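Local coordinates for peptidase M14 domain-containing protein (Shewanella amazonensis, PDB 2QVP) that is a putative zinc-dependent metallopeptidase of the M14 family, probably with metallocarboxypeptidase-type hydrolase activity, at residues A[127-131]-A[141-145]; A[174-178]-A[203-207]. All blocks are in the same frame, centred on the assembly; numbering follows the deposited sequence.

Contact 1 (127-131 with 141-145) closes before contact 2 (174-178 with 203-207) opens, so the two follow in series along a single alpha/beta domain. They do not touch: their centres lie 28 Å apart, and the nearest atoms about 10 Å. Contact 1 joins loops on each flank of the excursion 131-138 and leads into helix 145-152; contact 2 ties the entry to strand 178-182 of the mixed eight-stranded sheet to the loop after helix 190-200. E245, the predicted proton donor/acceptor, relates them: Y178 of contact 2 adjoins it, side chain to side chain about 4 Å, while R128 of contact 1 stands farther off, about 11 Å.

Contact 1 of 2, residues A[127-131]-A[141-145]; sequences NRGFF and ADTSA. With SO4 (sulfate ion), chain D.
Two irregular segments approach closest where G129 CA and T143 CA lie 4.3 Å apart. G129 has a positive phi (88/39), and a CB there would sit 2.7 Å from T143 OG1. T143 is extended (-77/135), and its OG1 (chi1 m) donates a very short 2.5 Å hydrogen bond to G129 O while accepting one from G140 N. One water bridges the backbones, donating to R128 O (2.7 Å) and accepting from S144 N (3.0 Å). These links close the base of the beta hairpin 131-138, where F131 pairs with K138, and S144 N-caps helix 145-152, its OG (chi1 p) reaching G147 N. D142 (chi1 p) brings OD1 to 3.4 Å from G129 CA and 3.5 Å from CZ at the F131 ring edge. N127-R128 probably corresponds to the Asn-Arg pair that holds the substrate carboxylate in M14 carboxypeptidases; here N127 ND2 bonds weakly (3.3 Å) to O4 of a sulfate probably from the crystallisation liquor, only consistent with an anion site, while R128 NE hydrogen-bonds T227 OG1.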
# COMPACT_ATOMS: atom_id res chain seq x y z
N ASN A 127 -10.51 3.96 0.42
CA ASN A 127 -10.19 2.55 0.48
C ASN A 127 -11.42 1.66 0.30
O ASN A 127 -11.27 0.46 0.23
CB ASN A 127 -9.50 2.21 1.80
CG ASN A 127 -8.93 0.81 1.84
OD1 ASN A 127 -8.35 0.33 0.89
ND2 ASN A 127 -9.11 0.14 2.96
N ARG A 128 -12.62 2.21 0.23
CA ARG A 128 -13.78 1.34 0.06
C ARG A 128 -14.60 1.66 -1.18
O ARG A 128 -14.37 2.67 -1.85
CB ARG A 128 -14.55 1.17 1.40
CG ARG A 128 -13.73 0.17 2.37
CD ARG A 128 -14.52 -0.55 3.47
NE ARG A 128 -15.45 -1.55 2.95
CZ ARG A 128 -16.45 -2.11 3.66
NH1 ARG A 128 -16.65 -1.81 4.95
NH2 ARG A 128 -17.28 -3.00 3.07
N GLY A 129 -15.44 0.71 -1.55
CA GLY A 129 -16.27 0.79 -2.74
C GLY A 129 -15.65 0.30 -4.03
O GLY A 129 -15.87 0.88 -5.08
N PHE A 130 -14.90 -0.79 -3.95
CA PHE A 130 -14.30 -1.42 -5.14
C PHE A 130 -15.04 -2.72 -5.36
O PHE A 130 -14.95 -3.62 -4.53
CB PHE A 130 -12.82 -1.69 -4.92
CG PHE A 130 -11.99 -0.46 -4.78
CD1 PHE A 130 -11.50 0.18 -5.92
CD2 PHE A 130 -11.70 0.09 -3.53
CE1 PHE A 130 -10.72 1.32 -5.82
CE2 PHE A 130 -10.95 1.24 -3.41
CZ PHE A 130 -10.45 1.86 -4.57
N PHE A 131 -15.76 -2.82 -6.48
CA PHE A 131 -16.61 -3.96 -6.73
C PHE A 131 -16.22 -4.66 -8.01
O PHE A 131 -15.59 -4.08 -8.90
CB PHE A 131 -18.09 -3.55 -6.83
CG PHE A 131 -18.55 -2.78 -5.67
CD1 PHE A 131 -19.04 -3.44 -4.54
CD2 PHE A 131 -18.45 -1.39 -5.68
CE1 PHE A 131 -19.43 -2.71 -3.43
CE2 PHE A 131 -18.87 -0.65 -4.58
CZ PHE A 131 -19.34 -1.32 -3.45
N ALA A 141 -22.15 3.12 -4.97
CA ALA A 141 -22.66 4.29 -4.22
C ALA A 141 -21.65 4.91 -3.28
O ALA A 141 -21.61 6.11 -3.15
CB ALA A 141 -23.94 3.91 -3.47
N ASP A 142 -20.80 4.10 -2.67
CA ASP A 142 -19.79 4.61 -1.72
C ASP A 142 -18.36 4.76 -2.27
O ASP A 142 -17.44 4.94 -1.49
CB ASP A 142 -19.78 3.72 -0.46
CG ASP A 142 -19.31 2.29 -0.72
OD1 ASP A 142 -19.40 1.77 -1.87
OD2 ASP A 142 -18.89 1.67 0.27
N THR A 143 -18.15 4.69 -3.59
CA THR A 143 -16.78 4.81 -4.12
C THR A 143 -16.39 6.29 -4.10
O THR A 143 -17.19 7.15 -4.41
CB THR A 143 -16.65 4.19 -5.54
OG1 THR A 143 -17.22 2.88 -5.52
CG2 THR A 143 -15.22 4.08 -5.99
N SER A 144 -15.18 6.57 -3.64
CA SER A 144 -14.66 7.93 -3.62
C SER A 144 -14.18 8.29 -5.02
O SER A 144 -14.01 7.39 -5.87
CB SER A 144 -13.45 7.99 -2.71
OG SER A 144 -12.37 7.37 -3.38
N ALA A 145 -13.96 9.59 -5.25
CA ALA A 145 -13.40 10.09 -6.53
C ALA A 145 -12.12 9.36 -6.95
O ALA A 145 -11.94 9.04 -8.12
CB ALA A 145 -13.13 11.60 -6.44
S SO4 D . -11.63 1.13 5.73
O1 SO4 D . -11.32 2.21 4.80
O2 SO4 D . -10.61 0.99 6.74
O3 SO4 D . -12.91 1.39 6.38
O4 SO4 D . -11.67 -0.14 4.98
O HOH W 1 -12.98 4.53 -3.17

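Contact 2 of 2, residues A[174-178]-A[203-207]; sequences MTDTY and FPIAA
T177, A206 and D176 bury the most surface here, and T177 forms the bridge itself. Its N donates to P204 O (2.8 Å, 166°) and its O accepts from A206 N (2.7 Å, 156°), so T177 straddles I205 in the hydrogen-bond pattern of an isolated parallel bridge, CA to CA 4.9 Å, although the two backbones cross steeply. D176 and T177 are extended, at -99/158 and -111/159. With chi1 t, T177 sets CG2 3.8 Å from I205 CD1 and 4.1 Å from F203 CB, and its OG1 bonds E245 O of strand 241-247, the central-sheet neighbour that Y178 joins by backbone hydrogen bonding. The bridge therefore hangs the loop after helix 190-200 on the start of strand 178-182. A206 CB lies 4.0 Å from Y178 CB and 4.1 Å from CE of selenomethionine M174. D176 (chi1 m) packs CB 3.6 Å from A206 CA and OD1 3.4 Å from P204 CB. Y178 OH hydrogen-bonds D171 OD2, and its side chain lies near that of E245, the predicted proton donor/acceptor.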
# COMPACT_ATOMS: atom_id res chain seq x y z
N MSE A 174 -3.32 2.38 17.24
CA MSE A 174 -2.62 1.18 17.71
C MSE A 174 -1.15 1.43 18.06
O MSE A 174 -0.52 2.29 17.49
CB MSE A 174 -2.67 0.06 16.68
CG MSE A 174 -4.05 -0.46 16.42
SE MSE A 174 -4.79 -1.55 17.79
CE MSE A 174 -3.95 -3.29 17.34
N THR A 175 -0.65 0.66 19.04
CA THR A 175 0.75 0.54 19.47
C THR A 175 1.39 -0.75 18.90
O THR A 175 2.58 -0.79 18.61
CB THR A 175 0.85 0.49 21.01
OG1 THR A 175 0.57 1.78 21.55
CG2 THR A 175 2.23 0.04 21.49
N ASP A 176 0.57 -1.80 18.72
CA ASP A 176 1.00 -3.09 18.18
C ASP A 176 0.66 -3.21 16.72
O ASP A 176 -0.26 -2.53 16.24
CB ASP A 176 0.32 -4.23 18.93
CG ASP A 176 0.61 -4.21 20.42
OD1 ASP A 176 1.70 -3.74 20.84
OD2 ASP A 176 -0.26 -4.69 21.16
N THR A 177 1.37 -4.10 16.04
CA THR A 177 1.26 -4.28 14.59
C THR A 177 0.62 -5.62 14.26
O THR A 177 0.59 -6.55 15.07
CB THR A 177 2.66 -4.07 13.89
OG1 THR A 177 2.49 -3.85 12.48
CG2 THR A 177 3.57 -5.24 14.13
N TYR A 178 0.08 -5.70 13.05
CA TYR A 178 -0.60 -6.88 12.56
C TYR A 178 -0.74 -6.71 11.04
O TYR A 178 -0.34 -5.70 10.47
CB TYR A 178 -1.98 -7.06 13.21
CG TYR A 178 -2.97 -5.94 12.94
CD1 TYR A 178 -2.89 -4.74 13.64
CD2 TYR A 178 -3.99 -6.08 11.99
CE1 TYR A 178 -3.76 -3.71 13.39
CE2 TYR A 178 -4.89 -5.06 11.74
CZ TYR A 178 -4.77 -3.86 12.46
OH TYR A 178 -5.63 -2.80 12.25
N PHE A 203 7.94 -3.61 15.92
CA PHE A 203 6.93 -3.42 16.98
C PHE A 203 6.37 -4.70 17.55
O PHE A 203 6.43 -5.73 16.90
CB PHE A 203 5.73 -2.67 16.40
CG PHE A 203 6.09 -1.55 15.52
CD1 PHE A 203 6.59 -0.38 16.06
CD2 PHE A 203 5.91 -1.64 14.13
CE1 PHE A 203 6.95 0.69 15.23
CE2 PHE A 203 6.26 -0.59 13.30
CZ PHE A 203 6.77 0.58 13.85
N PRO A 204 5.73 -4.62 18.73
CA PRO A 204 5.10 -5.85 19.21
C PRO A 204 3.91 -6.26 18.32
O PRO A 204 3.24 -5.39 17.73
CB PRO A 204 4.61 -5.48 20.62
CG PRO A 204 5.10 -4.10 20.91
CD PRO A 204 5.52 -3.48 19.64
N ILE A 205 3.70 -7.57 18.18
CA ILE A 205 2.63 -8.11 17.36
C ILE A 205 1.34 -8.01 18.18
O ILE A 205 1.38 -8.22 19.40
CB ILE A 205 2.90 -9.59 16.94
CG1 ILE A 205 4.23 -9.74 16.16
CG2 ILE A 205 1.76 -10.14 16.14
CD1 ILE A 205 4.35 -8.87 14.92
N ALA A 206 0.23 -7.66 17.53
CA ALA A 206 -1.08 -7.50 18.19
C ALA A 206 -1.57 -8.84 18.79
O ALA A 206 -1.50 -9.89 18.13
CB ALA A 206 -2.13 -6.91 17.21
N ALA A 207 -2.03 -8.80 20.05
CA ALA A 207 -2.51 -9.99 20.75
C ALA A 207 -3.82 -10.47 20.11
O ALA A 207 -4.54 -9.69 19.47
CB ALA A 207 -2.69 -9.72 22.28